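Local structure of glycoside hydrolase family 12 (Spirochaeta thermophila, 5LU3) at residues Leu4-Asp7 with Leu8-Tyr12. The protein probably acts as a cellulase, this chain being its family 64 carbohydrate-binding module, a small calcium-binding beta domain. Sequence-based numbering, arbitrary orientation. Where two conformers were deposited one is given.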
ATOM      1  N   LEU A   4       2.759   2.013 -11.822  1.00 14.09           N
ATOM      2  CA  LEU A   4       1.600   1.523 -12.546  1.00 15.81           C
ATOM      3  C   LEU A   4       0.352   1.810 -11.747  1.00 14.19           C
ATOM      4  O   LEU A   4       0.262   1.484 -10.560  1.00 13.76           O
ATOM      5  CB  LEU A   4       1.740   0.028 -12.820  1.00 18.52           C
ATOM      6  CG  LEU A   4       3.010  -0.302 -13.616  1.00 25.62           C
ATOM      7  CD1 LEU A   4       3.018  -1.799 -13.908  1.00 29.40           C
ATOM      8  CD2 LEU A   4       3.125   0.517 -14.904  1.00 28.64           C
ATOM      9  N   GLU A   5      -0.620   2.434 -12.388  1.00 13.69           N
ATOM     10  CA  GLU A   5      -1.828   2.814 -11.674  1.00 13.91           C
ATOM     11  C   GLU A   5      -2.706   1.608 -11.385  1.00 14.04           C
ATOM     12  O   GLU A   5      -2.850   0.708 -12.201  1.00 16.08           O
ATOM     13  CB  GLU A   5      -2.599   3.914 -12.421  1.00 16.67           C
ATOM     14  CG  GLU A   5      -3.699   4.517 -11.555  1.00 17.27           C
ATOM     15  CD  GLU A   5      -4.260   5.825 -12.048  1.00 19.71           C
ATOM     16  OE1 GLU A   5      -3.844   6.307 -13.119  1.00 24.14           O
ATOM     17  OE2 GLU A   5      -5.123   6.416 -11.355  1.00 20.34           O
ATOM     18  N   MET A   6      -3.254   1.592 -10.181  1.00 12.37           N
ATOM     19  CA  MET A   6      -4.245   0.611  -9.793  1.00 13.24           C
ATOM     20  C   MET A   6      -5.354   1.247  -8.976  1.00 13.14           C
ATOM     21  O   MET A   6      -5.276   2.429  -8.590  1.00 13.48           O
ATOM     22  CB  MET A   6      -3.591  -0.569  -9.098  1.00 14.66           C
ATOM     23  CG  MET A   6      -2.822  -0.232  -7.842  1.00 16.19           C
ATOM     24  SD  MET A   6      -3.829   0.213  -6.385  1.00 15.46           S
ATOM     25  CE  MET A   6      -2.475   0.477  -5.231  1.00 16.46           C
ATOM     26  N   ASP A   7      -6.401   0.445  -8.757  1.00 13.91           N
ATOM     27  CA  ASP A   7      -7.595   0.848  -8.052  1.00 16.14           C
ATOM     28  C   ASP A   7      -7.721  -0.014  -6.800  1.00 14.42           C
ATOM     29  O   ASP A   7      -7.358  -1.193  -6.811  1.00 13.84           O
ATOM     30  CB  ASP A   7      -8.853   0.625  -8.929  1.00 20.02           C
ATOM     31  CG  ASP A   7      -8.776   1.362 -10.259  1.00 27.18           C
ATOM     32  OD1 ASP A   7      -8.382   2.556 -10.235  1.00 29.76           O
ATOM     33  OD2 ASP A   7      -9.101   0.758 -11.316  1.00 34.64           O
ATOM     34  N   LEU A   8      -8.274   0.573  -5.750  1.00 13.63           N
ATOM     35  CA  LEU A   8      -8.588  -0.186  -4.540  1.00 12.26           C
ATOM     36  C   LEU A   8      -9.941  -0.865  -4.654  1.00 12.34           C
ATOM     37  O   LEU A   8     -10.837  -0.348  -5.366  1.00 14.49           O
ATOM     38  CB  LEU A   8      -8.531   0.713  -3.306  1.00 13.99           C
ATOM     39  CG  LEU A   8      -7.170   0.765  -2.605  1.00 18.02           C
ATOM     40  CD1 LEU A   8      -5.986   1.002  -3.455  1.00 19.92           C
ATOM     41  CD2 LEU A   8      -7.214   1.771  -1.467  1.00 18.43           C
ATOM     42  N   PRO A   9     -10.150  -1.997  -3.967  1.00 10.73           N
ATOM     43  CA  PRO A   9      -9.161  -2.674  -3.145  1.00 10.90           C
ATOM     44  C   PRO A   9      -8.096  -3.346  -3.997  1.00 10.30           C
ATOM     45  O   PRO A   9      -8.355  -3.697  -5.144  1.00 10.73           O
ATOM     46  CB  PRO A   9      -9.989  -3.722  -2.407  1.00 11.52           C
ATOM     47  CG  PRO A   9     -11.136  -3.976  -3.306  1.00 11.61           C
ATOM     48  CD  PRO A   9     -11.436  -2.688  -3.963  1.00 11.85           C
ATOM     49  N   PHE A  10      -6.909  -3.504  -3.410  1.00 10.60           N
ATOM     50  CA  PHE A  10      -5.771  -4.014  -4.124  1.00 11.00           C
ATOM     51  C   PHE A  10      -4.984  -4.941  -3.222  1.00 11.74           C
ATOM     52  O   PHE A  10      -4.763  -4.627  -2.058  1.00 13.48           O
ATOM     53  CB  PHE A  10      -4.863  -2.868  -4.588  1.00 11.73           C
ATOM     54  CG  PHE A  10      -3.631  -3.339  -5.305  1.00 13.01           C
ATOM     55  CD1 PHE A  10      -3.698  -3.717  -6.632  1.00 14.52           C
ATOM     56  CD2 PHE A  10      -2.395  -3.387  -4.659  1.00 13.78           C
ATOM     57  CE1 PHE A  10      -2.543  -4.150  -7.296  1.00 16.19           C
ATOM     58  CE2 PHE A  10      -1.258  -3.801  -5.333  1.00 15.38           C
ATOM     59  CZ  PHE A  10      -1.335  -4.187  -6.633  1.00 16.65           C
ATOM     60  N   SER A  11      -4.562  -6.079  -3.745  1.00 11.19           N
ATOM     61  CA  SER A  11      -3.582  -6.892  -3.021  0.64 12.01           C
ATOM     62  C   SER A  11      -2.603  -7.492  -3.955  1.00 12.35           C
ATOM     63  O   SER A  11      -2.837  -7.569  -5.141  1.00 15.65           O
ATOM     64  CB  SER A  11      -4.223  -7.985  -2.196  0.64 13.47           C
ATOM     65  OG  SER A  11      -4.929  -8.869  -3.003  0.64 16.82           O
ATOM     66  N   TYR A  12      -1.453  -7.854  -3.397  1.00 11.43           N
ATOM     67  CA  TYR A  12      -0.437  -8.520  -4.186  1.00 11.78           C
ATOM     68  C   TYR A  12       0.203  -9.614  -3.330  1.00 12.62           C
ATOM     69  O   TYR A  12       0.418  -9.426  -2.137  1.00 12.09           O
ATOM     70  CB  TYR A  12       0.629  -7.549  -4.713  1.00 12.44           C
ATOM     71  CG  TYR A  12       1.500  -8.193  -5.717  1.00 14.62           C
ATOM     72  CD1 TYR A  12       1.112  -8.260  -7.048  1.00 16.83           C
ATOM     73  CD2 TYR A  12       2.687  -8.808  -5.336  1.00 16.71           C
ATOM     74  CE1 TYR A  12       1.902  -8.896  -7.984  1.00 19.83           C
ATOM     75  CE2 TYR A  12       3.457  -9.471  -6.249  1.00 19.54           C
ATOM     76  CZ  TYR A  12       3.062  -9.506  -7.579  1.00 20.12           C
ATOM     77  OH  TYR A  12       3.834 -10.152  -8.510  1.00 27.96           O
TER
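A Met-aromatic contact between M6 and F10 bridges the bend where the chain passes from strand 4-5 to strand 10-13. The M6 and F10 side chains cross at about a right angle, with CG of M6 over one ring face: it is 4.0 Å from the ring centroid in a CH-pi contact, only 19° off the normal, while SD of M6 meets the ring obliquely, 4.2 Å from the same centroid. Chi1 of M6 (60°), with CG between the backbone N and the carbonyl carbon, brings CG over the ring, and chi2 (72°) folds SD back to 3.7 Å from CB of F10. Two residues on, CD1 of L8 packs against that sulfur at 3.7 Å. The two strands belong to different sheets of this carbohydrate-binding module, 4-5 pairing with strand 16-22 and 10-13 with strand 80-85, and the cis peptide before P9 lies in the turn between them. W20 meets the F10 ring edge-to-face. Were F10 an alanine, the thioether of M6 would probably lose the ring it lies against, and W20 its edge-to-face partner. The carboxylate of D7, directed away from this apolar cluster, sits with D24 at the bound calcium, and D24 OD2 also accepts a hydrogen bond from L8 N.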